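Local coordinates for protein xylulose kinase (Bifidobacterium adolescentis ATCC 15703, PDB 3I8B) that probably phosphorylates D-xylulose at the expense of ATP to give D-xylulose 5-phosphate, as a kinase of the FGGY family, at residues Tyr47-Ser50 with Ala51-Ala55; Ser137-Ala140 with Ser141-Leu144; Leu282-Ala285 with Val286-Ser290; Cys329-Asn332 with Gly333-Leu337; Ala497-Glu500 with Ala501-Lys504. One frame throughout, in Å; residues are numbered along the deposited sequence. Where two conformers were deposited one is given.

Interaction 1: Tyr47-Ser50 with Ala51-Ala55; sequences YWWS and AFQEA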
loop_
_atom_site.group_PDB
_atom_site.type_symbol
_atom_site.label_atom_id
_atom_site.label_comp_id
_atom_site.label_asym_id
_atom_site.label_seq_id
_atom_site.Cartn_x
_atom_site.Cartn_y
_atom_site.Cartn_z
ATOM N N TYR A 47 18.241 7.557 8.931
ATOM C CA TYR A 47 18.684 6.346 8.243
ATOM C C TYR A 47 18.159 6.236 6.816
ATOM O O TYR A 47 18.815 5.633 5.978
ATOM C CB TYR A 47 18.302 5.094 9.024
ATOM C CG TYR A 47 19.086 4.943 10.296
ATOM C CD1 TYR A 47 20.415 4.527 10.267
ATOM C CD2 TYR A 47 18.506 5.218 11.526
ATOM C CE1 TYR A 47 21.146 4.384 11.435
ATOM C CE2 TYR A 47 19.234 5.079 12.706
ATOM C CZ TYR A 47 20.550 4.659 12.650
ATOM O OH TYR A 47 21.276 4.520 13.810
ATOM N N TRP A 48 16.979 6.800 6.545
ATOM C CA TRP A 48 16.446 6.787 5.186
ATOM C C TRP A 48 17.238 7.733 4.301
ATOM O O TRP A 48 17.453 7.452 3.118
ATOM C CB TRP A 48 14.979 7.212 5.129
ATOM C CG TRP A 48 14.039 6.390 5.924
ATOM C CD1 TRP A 48 14.171 5.072 6.277
ATOM C CD2 TRP A 48 12.777 6.820 6.427
ATOM N NE1 TRP A 48 13.066 4.666 6.994
ATOM C CE2 TRP A 48 12.197 5.724 7.105
ATOM C CE3 TRP A 48 12.082 8.035 6.384
ATOM C CZ2 TRP A 48 10.954 5.804 7.731
ATOM C CZ3 TRP A 48 10.845 8.113 7.011
ATOM C CH2 TRP A 48 10.296 7.006 7.678
ATOM N N TRP A 49 17.650 8.868 4.855
ATOM C CA TRP A 49 18.472 9.778 4.077
ATOM C C TRP A 49 19.829 9.134 3.752
ATOM O O TRP A 49 20.299 9.190 2.611
ATOM C CB TRP A 49 18.691 11.108 4.782
ATOM C CG TRP A 49 19.609 11.962 3.982
ATOM C CD1 TRP A 49 20.890 12.330 4.300
ATOM C CD2 TRP A 49 19.356 12.488 2.668
ATOM N NE1 TRP A 49 21.429 13.081 3.282
ATOM C CE2 TRP A 49 20.511 13.194 2.273
ATOM C CE3 TRP A 49 18.256 12.446 1.802
ATOM C CZ2 TRP A 49 20.592 13.858 1.047
ATOM C CZ3 TRP A 49 18.339 13.111 0.578
ATOM C CH2 TRP A 49 19.495 13.803 0.218
ATOM N N SER A 50 20.452 8.531 4.760
ATOM C CA SER A 50 21.760 7.898 4.572
ATOM C C SER A 50 21.697 6.746 3.571
ATOM O O SER A 50 22.586 6.597 2.729
ATOM C CB SER A 50 22.330 7.415 5.905
ATOM O OG SER A 50 22.693 8.508 6.732
ATOM N N ALA A 51 20.652 5.930 3.676
ATOM C CA ALA A 51 20.444 4.841 2.733
ATOM C C ALA A 51 20.244 5.370 1.312
ATOM O O ALA A 51 20.804 4.816 0.361
ATOM C CB ALA A 51 19.274 3.962 3.156
ATOM N N PHE A 52 19.451 6.429 1.154
ATOM C CA PHE A 52 19.289 7.020 -0.174
ATOM C C PHE A 52 20.625 7.458 -0.777
ATOM O O PHE A 52 20.905 7.200 -1.942
ATOM C CB PHE A 52 18.338 8.221 -0.173
ATOM C CG PHE A 52 18.415 9.029 -1.435
ATOM C CD1 PHE A 52 17.821 8.568 -2.605
ATOM C CD2 PHE A 52 19.098 10.239 -1.459
ATOM C CE1 PHE A 52 17.906 9.304 -3.780
ATOM C CE2 PHE A 52 19.185 10.969 -2.623
ATOM C CZ PHE A 52 18.584 10.504 -3.788
ATOM N N GLN A 53 21.427 8.141 0.026
ATOM C CA GLN A 53 22.700 8.655 -0.426
ATOM C C GLN A 53 23.622 7.527 -0.876
ATOM O O GLN A 53 24.244 7.631 -1.918
ATOM C CB GLN A 53 23.373 9.437 0.691
ATOM C CG GLN A 53 23.067 10.921 0.689
ATOM C CD GLN A 53 24.331 11.748 0.877
ATOM O OE1 GLN A 53 25.192 11.435 1.719
ATOM N NE2 GLN A 53 24.457 12.799 0.085
ATOM N N GLU A 54 23.688 6.457 -0.082
ATOM C CA GLU A 54 24.562 5.325 -0.374
ATOM C C GLU A 54 24.053 4.572 -1.598
ATOM O O GLU A 54 24.832 4.133 -2.443
ATOM C CB GLU A 54 24.653 4.390 0.845
ATOM C CG GLU A 54 25.418 3.084 0.595
ATOM C CD GLU A 54 25.155 2.027 1.664
ATOM O OE1 GLU A 54 24.911 2.409 2.842
ATOM O OE2 GLU A 54 25.196 0.816 1.323
ATOM N N ALA A 55 22.733 4.450 -1.698
ATOM C CA ALA A 55 22.087 3.806 -2.836
ATOM C C ALA A 55 22.344 4.572 -4.121
ATOM O O ALA A 55 22.662 3.971 -5.155
ATOM C CB ALA A 55 20.579 3.682 -2.598
HETATM O O HOH W 1 24.097 13.141 3.888
#
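The indole of W49 lies against two side chains of the following turn, F52 and Q53. Its six-membered ring meets the phenyl ring of F52 obliquely, W49 CZ3 coming 3.6 Å from F52 CD2 with the two planes 36° apart. The Q53 methylene packs obliquely on the indole, Q53 CG being 3.8 Å from W49 NE1. In the plane of the indole a water accepts from W49 NE1 at 2.7 Å and passes a weak hydrogen bond on to Q53 OE1, bridging the two residues. W49 and F52 both carry CG anti to the backbone N (chi1 176° and 166°), which lets rings one turn apart touch. The framework is the regular alpha helix 46-58 of the N-terminal FGGY domain, where four i to i+4 backbone bonds run from A51 N to Y47 O through E54 N to S50 O. Beyond this first shell, R174 makes a cation-pi contact with W49, and W170 and L171 of helix 167-175 pack on the same indole. F52 continues inward to I175 and to C17 of strand 16-23, while A51 sits on C17 and on A35 of strand 29-36.

Interaction 2: Ser137-Ala140 with Ser141-Leu144; sequences SPVA and SYTL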
loop_
_atom_site.group_PDB
_atom_site.type_symbol
_atom_site.label_atom_id
_atom_site.label_comp_id
_atom_site.label_asym_id
_atom_site.label_seq_id
_atom_site.Cartn_x
_atom_site.Cartn_y
_atom_site.Cartn_z
ATOM N N SER A 137 -11.512 2.600 6.921
ATOM C CA SER A 137 -11.746 2.478 8.352
ATOM C C SER A 137 -10.421 2.289 9.110
ATOM O O SER A 137 -9.614 1.417 8.750
ATOM C CB SER A 137 -12.704 1.319 8.619
ATOM O OG SER A 137 -12.923 1.171 10.006
ATOM N N PRO A 138 -10.195 3.096 10.173
ATOM C CA PRO A 138 -8.918 3.118 10.902
ATOM C C PRO A 138 -8.355 1.745 11.268
ATOM O O PRO A 138 -9.074 0.859 11.738
ATOM C CB PRO A 138 -9.252 3.913 12.174
ATOM C CG PRO A 138 -10.332 4.810 11.769
ATOM C CD PRO A 138 -11.160 4.047 10.749
ATOM N N VAL A 139 -7.061 1.575 11.009
ATOM C CA VAL A 139 -6.282 0.461 11.542
ATOM C C VAL A 139 -4.984 1.087 12.024
ATOM O O VAL A 139 -4.696 2.242 11.707
ATOM C CB VAL A 139 -6.004 -0.661 10.492
ATOM C CG1 VAL A 139 -7.284 -1.419 10.149
ATOM C CG2 VAL A 139 -5.368 -0.091 9.227
ATOM N N ALA A 140 -4.213 0.342 12.792
ATOM C CA ALA A 140 -2.957 0.839 13.347
ATOM C C ALA A 140 -1.994 1.378 12.288
ATOM O O ALA A 140 -1.140 2.212 12.594
ATOM C CB ALA A 140 -2.273 -0.262 14.159
ATOM N N SER A 141 -2.115 0.899 11.054
ATOM C CA SER A 141 -1.197 1.332 9.998
ATOM C C SER A 141 -1.253 2.825 9.749
ATOM O O SER A 141 -0.226 3.459 9.505
ATOM C CB SER A 141 -1.494 0.614 8.677
ATOM O OG SER A 141 -1.077 -0.734 8.733
ATOM N N TYR A 142 -2.464 3.375 9.791
ATOM C CA TYR A 142 -2.724 4.705 9.262
ATOM C C TYR A 142 -2.139 5.874 10.050
ATOM O O TYR A 142 -2.069 5.854 11.279
ATOM C CB TYR A 142 -4.218 4.901 9.015
ATOM C CG TYR A 142 -4.816 3.850 8.114
ATOM C CD1 TYR A 142 -4.011 3.094 7.259
ATOM C CD2 TYR A 142 -6.187 3.615 8.101
ATOM C CE1 TYR A 142 -4.559 2.126 6.429
ATOM C CE2 TYR A 142 -6.740 2.666 7.277
ATOM C CZ TYR A 142 -5.926 1.924 6.439
ATOM O OH TYR A 142 -6.495 0.976 5.616
ATOM N N THR A 143 -1.707 6.893 9.301
ATOM C CA THR A 143 -0.947 8.004 9.839
ATOM C C THR A 143 -1.663 8.699 11.001
ATOM O O THR A 143 -1.049 8.996 12.021
ATOM C CB THR A 143 -0.637 9.061 8.738
ATOM O OG1 THR A 143 -0.277 8.396 7.516
ATOM C CG2 THR A 143 0.499 9.984 9.186
ATOM N N LEU A 144 -2.945 8.993 10.825
ATOM C CA LEU A 144 -3.704 9.672 11.875
ATOM C C LEU A 144 -3.602 8.924 13.206
ATOM O O LEU A 144 -3.545 9.544 14.264
ATOM C CB LEU A 144 -5.177 9.828 11.486
ATOM C CG LEU A 144 -6.031 10.651 12.462
ATOM C CD1 LEU A 144 -5.489 12.085 12.593
ATOM C CD2 LEU A 144 -7.487 10.675 12.007
HETATM O O HOH W 2 -8.952 -0.129 6.454
#
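V139 and Y142 meet through a methyl group set over an aromatic face. V139 CG2 stands 3.6 Å from the centroid of the Y142 ring, only 14° off the ring normal, a well-centred CH-pi contact. The valine rotamer (chi1 -70°) turns CG1 anti to the carbonyl carbon and leaves CG2 in the crowded position between the backbone N and the carbonyl carbon, from which it reaches the ring. Y142 answers with CG anti to its own carbonyl carbon (chi1 -55°), folding the phenol back along the preceding loop, where Y142 CE2 comes 3.5 Å from S137 O. A type I beta turn from V139 to Y142 brings the two residues together; Y142 N donates to V139 O at 3.2 Å. At the phenol tip, one water joins Y142 OH (2.8 Å) to S137 O, and S315 OG makes a second hydrogen bond to the hydroxyl. An alanine in place of Y142 would probably leave V139 CG2 without its aromatic face and deprive S315 and the water of their phenol partner. The Y142 ring also meets that of H75, a predicted substrate-binding residue. Y142 is the N-cap of helix 143-153, and the loop before it follows helix 122-134 and packs on it and on helix 99-110, P138 touching W130, L105 and I106.

Interaction 3: Leu282-Ala285 with Val286-Ser290; sequences LGMA and VGDVS
D288 reaches back across a tight turn to A285, and M284 lies folded beside it. D288 OD2 accepts from A285 N at 3.0 Å, the donor standing 40° out of the carboxylate plane, while the main chain returns the link with D288 N bonded to A285 O at 3.0 Å. The same carboxylate oxygen forms a salt bridge with R427, so two donors grip it. The closely packed side belongs to M284, a selenomethionine in the crystal. Its CB and CG pass along D288, M284 CG being 3.9 Å from D288 CB; the bend at chi3 (63°) then sets the selenium beside S290, with SE 3.6 Å from S290 CB, and carries CE to within 3.6 Å of S290 N. L429 and I302 also touch this side chain. The other end of the contact is looser: A285 and V286, at the corner of the turn, are exposed, and the bond from CA to CB of V286 is directed away from A285, its side chain touching I302 and E304. Replacing D288 by an alanine would probably leave A285 N without its acceptor and R427 without its charged mate, making the turn less firmly tied. Two glycines shape the backbone: G283 ends helix 274-281 in a Schellman motif, and within the turn G287, with phi 107°, completes a type II beta turn from A285 to D288. The result is a helix-to-strand connection that delivers the chain from the helix beginning at the predicted catalytic D274 into strand 288-293, an interior strand of the large mixed sheet in this FGGY kinase.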
loop_
_atom_site.group_PDB
_atom_site.type_symbol
_atom_site.label_atom_id
_atom_site.label_comp_id
_atom_site.label_asym_id
_atom_site.label_seq_id
_atom_site.Cartn_x
_atom_site.Cartn_y
_atom_site.Cartn_z
ATOM N N LEU A 282 3.841 -1.681 -13.165
ATOM C CA LEU A 282 3.357 -2.908 -13.768
ATOM C C LEU A 282 2.516 -2.582 -14.979
ATOM O O LEU A 282 2.040 -3.476 -15.671
ATOM C CB LEU A 282 2.524 -3.703 -12.760
ATOM C CG LEU A 282 3.309 -4.495 -11.715
ATOM C CD1 LEU A 282 2.387 -4.926 -10.564
ATOM C CD2 LEU A 282 3.991 -5.718 -12.327
ATOM N N GLY A 283 2.343 -1.288 -15.231
ATOM C CA GLY A 283 1.561 -0.822 -16.351
ATOM C C GLY A 283 0.072 -1.028 -16.133
ATOM O O GLY A 283 -0.701 -1.049 -17.085
HETATM N N MSE A 284 -0.352 -1.176 -14.882
HETATM C CA MSE A 284 -1.777 -1.401 -14.630
HETATM C C MSE A 284 -2.676 -0.187 -14.905
HETATM O O MSE A 284 -2.360 0.945 -14.531
HETATM C CB MSE A 284 -2.000 -1.910 -13.211
HETATM C CG MSE A 284 -1.564 -3.345 -12.992
HETATM SE SE MSE A 284 -1.435 -3.716 -11.077
HETATM C CE MSE A 284 -3.312 -3.427 -10.616
ATOM N N ALA A 285 -3.809 -0.443 -15.550
ATOM C CA ALA A 285 -4.824 0.570 -15.755
ATOM C C ALA A 285 -6.158 0.107 -15.167
ATOM O O ALA A 285 -6.269 -1.010 -14.632
ATOM C CB ALA A 285 -4.968 0.888 -17.257
ATOM N N VAL A 286 -7.169 0.964 -15.287
ATOM C CA VAL A 286 -8.496 0.694 -14.742
ATOM C C VAL A 286 -9.034 -0.670 -15.180
ATOM O O VAL A 286 -9.108 -0.961 -16.376
ATOM C CB VAL A 286 -9.484 1.805 -15.148
ATOM C CG1 VAL A 286 -10.912 1.428 -14.762
ATOM C CG2 VAL A 286 -9.078 3.129 -14.512
ATOM N N GLY A 287 -9.390 -1.513 -14.214
ATOM C CA GLY A 287 -9.893 -2.843 -14.518
ATOM C C GLY A 287 -8.914 -3.961 -14.199
ATOM O O GLY A 287 -9.289 -5.134 -14.099
ATOM N N ASP A 288 -7.650 -3.593 -14.048
ATOM C CA ASP A 288 -6.607 -4.528 -13.661
ATOM C C ASP A 288 -6.611 -4.690 -12.141
ATOM O O ASP A 288 -6.814 -3.724 -11.404
ATOM C CB ASP A 288 -5.227 -4.005 -14.087
ATOM C CG ASP A 288 -5.002 -4.068 -15.595
ATOM O OD1 ASP A 288 -5.720 -4.811 -16.290
ATOM O OD2 ASP A 288 -4.095 -3.366 -16.081
ATOM N N VAL A 289 -6.385 -5.912 -11.679
ATOM C CA VAL A 289 -6.073 -6.130 -10.286
ATOM C C VAL A 289 -4.768 -6.898 -10.205
ATOM O O VAL A 289 -4.446 -7.696 -11.092
ATOM C CB VAL A 289 -7.183 -6.903 -9.557
ATOM C CG1 VAL A 289 -7.239 -8.332 -10.062
ATOM C CG2 VAL A 289 -6.944 -6.861 -8.045
ATOM N N SER A 290 -4.000 -6.633 -9.156
ATOM C CA SER A 290 -2.812 -7.411 -8.885
ATOM C C SER A 290 -3.033 -8.146 -7.577
ATOM O O SER A 290 -3.608 -7.595 -6.636
ATOM C CB SER A 290 -1.589 -6.507 -8.767
ATOM O OG SER A 290 -1.622 -5.763 -7.561
#

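Interaction 4: Cys329-Asn332 with Gly333-Leu337; sequences CTIN and GSRIL
R335 folds its aliphatic chain back over I331 and N332. R335 CD approaches the carbonyl oxygen of I331 to 3.2 Å and N332 OD1 to 3.4 Å, so the methylene next to the guanidinium touches both a backbone and a side-chain oxygen. Farther out, R335 and I331 run side by side in the same direction, and R335 NH1 comes 3.5 Å from I331 CG2. This return path depends on chi1 of 65°, which holds R335 CG between the backbone N and the carbonyl carbon, and on the kink at chi3. The amide of N332 and the guanidinium are turned 53° against each other. I336 packs on the base of the same asparagine: I336 CG1 lies on N332 CB at 3.7 Å, and I336 CD1 is near N332 O at 3.6 Å. No hydrogen bond joins the two halves directly; this is a strand-to-helix connection in the C-terminal FGGY domain, in which the chain leaves strand 324-330, turns through G333 and enters helix 335-344. The carbonyl oxygen of G333 accepts from I336 N at 3.0 Å. Second-shell groups hold the turn in place. Both carboxylate oxygens of E374 are used, one on I331 N and the other on N332 N, while N332 ND2 donates to F371 O. The backbone of G333 and R335 also bonds to T295, R335 has a long, weak ion pair with D372, and I336 continues onto P369 and onto L407 of helix 396-420.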
loop_
_atom_site.group_PDB
_atom_site.type_symbol
_atom_site.label_atom_id
_atom_site.label_comp_id
_atom_site.label_asym_id
_atom_site.label_seq_id
_atom_site.Cartn_x
_atom_site.Cartn_y
_atom_site.Cartn_z
ATOM N N CYS A 329 -6.242 -6.265 1.962
ATOM C CA CYS A 329 -5.217 -7.061 2.628
ATOM C C CYS A 329 -5.794 -8.330 3.247
ATOM O O CYS A 329 -6.852 -8.300 3.866
ATOM C CB CYS A 329 -4.508 -6.244 3.709
ATOM S SG CYS A 329 -3.693 -4.784 3.065
ATOM N N THR A 330 -5.096 -9.445 3.056
ATOM C CA THR A 330 -5.460 -10.693 3.705
ATOM C C THR A 330 -4.326 -11.129 4.634
ATOM O O THR A 330 -3.159 -11.162 4.236
ATOM C CB THR A 330 -5.774 -11.795 2.668
ATOM O OG1 THR A 330 -4.780 -11.782 1.630
ATOM C CG2 THR A 330 -7.155 -11.574 2.048
ATOM N N ILE A 331 -4.660 -11.435 5.881
ATOM C CA ILE A 331 -3.669 -11.948 6.826
ATOM C C ILE A 331 -3.100 -13.248 6.297
ATOM O O ILE A 331 -1.895 -13.503 6.355
ATOM C CB ILE A 331 -4.308 -12.273 8.184
ATOM C CG1 ILE A 331 -4.939 -11.021 8.801
ATOM C CG2 ILE A 331 -3.269 -12.908 9.112
ATOM C CD1 ILE A 331 -3.926 -10.036 9.325
ATOM N N ASN A 332 -3.991 -14.070 5.765
ATOM C CA ASN A 332 -3.620 -15.412 5.364
ATOM C C ASN A 332 -3.393 -15.569 3.872
ATOM O O ASN A 332 -4.333 -15.664 3.078
ATOM C CB ASN A 332 -4.649 -16.408 5.890
ATOM C CG ASN A 332 -4.714 -16.399 7.403
ATOM O OD1 ASN A 332 -3.863 -16.983 8.071
ATOM N ND2 ASN A 332 -5.697 -15.697 7.949
ATOM N N GLY A 333 -2.121 -15.596 3.502
ATOM C CA GLY A 333 -1.747 -15.872 2.132
ATOM C C GLY A 333 -1.010 -17.190 2.113
ATOM O O GLY A 333 -1.568 -18.229 2.446
ATOM N N SER A 334 0.261 -17.125 1.746
ATOM C CA SER A 334 1.118 -18.289 1.683
ATOM C C SER A 334 1.177 -19.030 3.020
ATOM O O SER A 334 1.378 -20.246 3.051
ATOM C CB SER A 334 2.523 -17.853 1.270
ATOM O OG SER A 334 3.381 -18.961 1.204
ATOM N N ARG A 335 1.008 -18.305 4.124
ATOM C CA ARG A 335 1.061 -18.949 5.435
ATOM C C ARG A 335 0.066 -20.114 5.530
ATOM O O ARG A 335 0.317 -21.091 6.224
ATOM C CB ARG A 335 0.838 -17.942 6.565
ATOM C CG ARG A 335 -0.544 -17.313 6.581
ATOM C CD ARG A 335 -0.588 -16.172 7.572
ATOM N NE ARG A 335 -0.278 -16.626 8.921
ATOM C CZ ARG A 335 -0.101 -15.815 9.959
ATOM N NH1 ARG A 335 -0.196 -14.501 9.793
ATOM N NH2 ARG A 335 0.162 -16.310 11.163
ATOM N N ILE A 336 -1.048 -20.013 4.810
ATOM C CA ILE A 336 -2.018 -21.106 4.737
ATOM C C ILE A 336 -1.327 -22.411 4.327
ATOM O O ILE A 336 -1.640 -23.492 4.826
ATOM C CB ILE A 336 -3.125 -20.796 3.706
ATOM C CG1 ILE A 336 -3.908 -19.550 4.113
ATOM C CG2 ILE A 336 -4.054 -21.988 3.534
ATOM C CD1 ILE A 336 -4.997 -19.154 3.116
ATOM N N LEU A 337 -0.381 -22.296 3.405
ATOM C CA LEU A 337 0.350 -23.449 2.904
ATOM C C LEU A 337 1.331 -23.986 3.939
ATOM O O LEU A 337 1.623 -25.185 3.962
ATOM C CB LEU A 337 1.080 -23.071 1.616
ATOM C CG LEU A 337 0.188 -23.014 0.379
ATOM C CD1 LEU A 337 0.681 -23.976 -0.693
ATOM C CD2 LEU A 337 -1.271 -23.285 0.739
#

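Interaction 5: Ala497-Glu500 with Ala501-Lys504; sequences AVYE and AYAK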
loop_
_atom_site.group_PDB
_atom_site.type_symbol
_atom_site.label_atom_id
_atom_site.label_comp_id
_atom_site.label_asym_id
_atom_site.label_seq_id
_atom_site.Cartn_x
_atom_site.Cartn_y
_atom_site.Cartn_z
ATOM N N ALA A 497 -18.088 -23.941 -8.761
ATOM C CA ALA A 497 -18.586 -24.647 -7.579
ATOM C C ALA A 497 -17.593 -24.636 -6.413
ATOM O O ALA A 497 -17.989 -24.679 -5.250
ATOM C CB ALA A 497 -18.981 -26.070 -7.935
ATOM N N VAL A 498 -16.304 -24.564 -6.722
ATOM C CA VAL A 498 -15.294 -24.460 -5.672
ATOM C C VAL A 498 -15.525 -23.199 -4.837
ATOM O O VAL A 498 -15.753 -23.274 -3.637
ATOM C CB VAL A 498 -13.855 -24.478 -6.239
ATOM C CG1 VAL A 498 -12.834 -24.343 -5.113
ATOM C CG2 VAL A 498 -13.609 -25.771 -7.013
ATOM N N TYR A 499 -15.497 -22.040 -5.477
ATOM C CA TYR A 499 -15.746 -20.796 -4.763
ATOM C C TYR A 499 -17.168 -20.688 -4.196
ATOM O O TYR A 499 -17.373 -20.086 -3.143
ATOM C CB TYR A 499 -15.430 -19.587 -5.650
ATOM C CG TYR A 499 -15.797 -18.269 -5.013
ATOM C CD1 TYR A 499 -15.085 -17.777 -3.920
ATOM C CD2 TYR A 499 -16.855 -17.516 -5.500
ATOM C CE1 TYR A 499 -15.429 -16.569 -3.336
ATOM C CE2 TYR A 499 -17.197 -16.311 -4.927
ATOM C CZ TYR A 499 -16.483 -15.843 -3.845
ATOM O OH TYR A 499 -16.837 -14.642 -3.281
ATOM N N GLU A 500 -18.152 -21.248 -4.894
ATOM C CA GLU A 500 -19.528 -21.210 -4.391
ATOM C C GLU A 500 -19.659 -21.944 -3.050
ATOM O O GLU A 500 -20.372 -21.486 -2.155
ATOM C CB GLU A 500 -20.525 -21.734 -5.433
ATOM C CG GLU A 500 -20.692 -20.779 -6.629
ATOM C CD GLU A 500 -21.603 -21.321 -7.732
ATOM O OE1 GLU A 500 -21.690 -22.560 -7.882
ATOM O OE2 GLU A 500 -22.223 -20.503 -8.455
ATOM N N ALA A 501 -18.955 -23.065 -2.919
ATOM C CA ALA A 501 -18.898 -23.809 -1.660
ATOM C C ALA A 501 -18.172 -23.016 -0.574
ATOM O O ALA A 501 -18.594 -22.989 0.580
ATOM C CB ALA A 501 -18.219 -25.161 -1.869
ATOM N N TYR A 502 -17.072 -22.380 -0.957
ATOM C CA TYR A 502 -16.292 -21.563 -0.044
ATOM C C TYR A 502 -17.150 -20.428 0.491
ATOM O O TYR A 502 -17.137 -20.142 1.685
ATOM C CB TYR A 502 -15.067 -20.990 -0.768
ATOM C CG TYR A 502 -14.219 -20.056 0.072
ATOM C CD1 TYR A 502 -14.486 -18.694 0.120
ATOM C CD2 TYR A 502 -13.144 -20.541 0.816
ATOM C CE1 TYR A 502 -13.708 -17.840 0.888
ATOM C CE2 TYR A 502 -12.359 -19.695 1.582
ATOM C CZ TYR A 502 -12.648 -18.347 1.623
ATOM O OH TYR A 502 -11.869 -17.504 2.386
ATOM N N ALA A 503 -17.890 -19.778 -0.398
ATOM C CA ALA A 503 -18.702 -18.638 0.007
ATOM C C ALA A 503 -19.756 -19.052 1.024
ATOM O O ALA A 503 -19.963 -18.361 2.023
ATOM C CB ALA A 503 -19.344 -17.964 -1.197
ATOM N N LYS A 504 -20.420 -20.176 0.769
ATOM C CA LYS A 504 -21.368 -20.716 1.735
ATOM C C LYS A 504 -20.690 -20.885 3.086
ATOM O O LYS A 504 -21.152 -20.339 4.085
ATOM C CB LYS A 504 -21.956 -22.049 1.257
ATOM C CG LYS A 504 -23.021 -21.900 0.169
ATOM C CD LYS A 504 -23.679 -23.237 -0.172
ATOM C CE LYS A 504 -24.736 -23.083 -1.272
ATOM N NZ LYS A 504 -24.130 -22.927 -2.621
#
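The ring of Y499 meets Y502 and A503, three and four residues farther along the helix. From CB the ring departs with CG anti to the backbone N (chi1 174°), which makes it lean to the C-terminal side, where Y502 and A503 follow. CD1 and CE1 then meet the same atom of the neighbouring tyrosine, Y499 CE1 lying 4.2 Å from Y502 CD1; the two side chains pass each other obliquely in a loose apolar contact. At CZ the methyl of A503 comes over one face of the ring, with A503 CB 4.4 Å from Y499 CZ. The tip continues beyond the helix: Y499 OH is hydrogen-bonded to D413 OD1, which fixes the end of the phenol against helix 396-420. The contact belongs to the C-terminal alpha helix 496-506, with i to i+4 bonds throughout; A503 N to Y499 O is the shortest of them at 2.8 Å, and K504 N to E500 O the longest at 3.2 Å. On a more exposed side, K504 leans its CG to 3.5 Å from E500 O. Its ammonium stays 5.8 Å from the carboxylate, K504 NZ to E500 OE1, too far for a salt bridge, though a weak attraction between the opposite charges is likely. Farther out, R412 and E416 touch Y499, whereas Y502 packs on C409 and S410 of the same helix 396-420 and on the loop residues P369 and Y370.

Interactions 1 and 2 belong to the N-terminal FGGY domain, their centres 27 Å apart, and both approach the predicted substrate-binding H75: the side chain of Y142 is about 4 Å from that of H75, the side chain of W48 about 10 Å. Interaction 3 leads toward the C-terminal half, with the side chain of S290 about 11 Å from that of the predicted proton acceptor D274. It shares a sheet with interaction 4, whose nearest atoms are about 9 Å away. The nearest atoms of interactions 4 and 5 are about 7 Å apart, and both pack on helix 396-420 and P369, away from the annotated sites. Interactions 2 and 4 are likewise about 7 Å apart at their nearest atoms. Interactions 1 and 5 are 48 Å apart between centres, on opposite sides of the molecule.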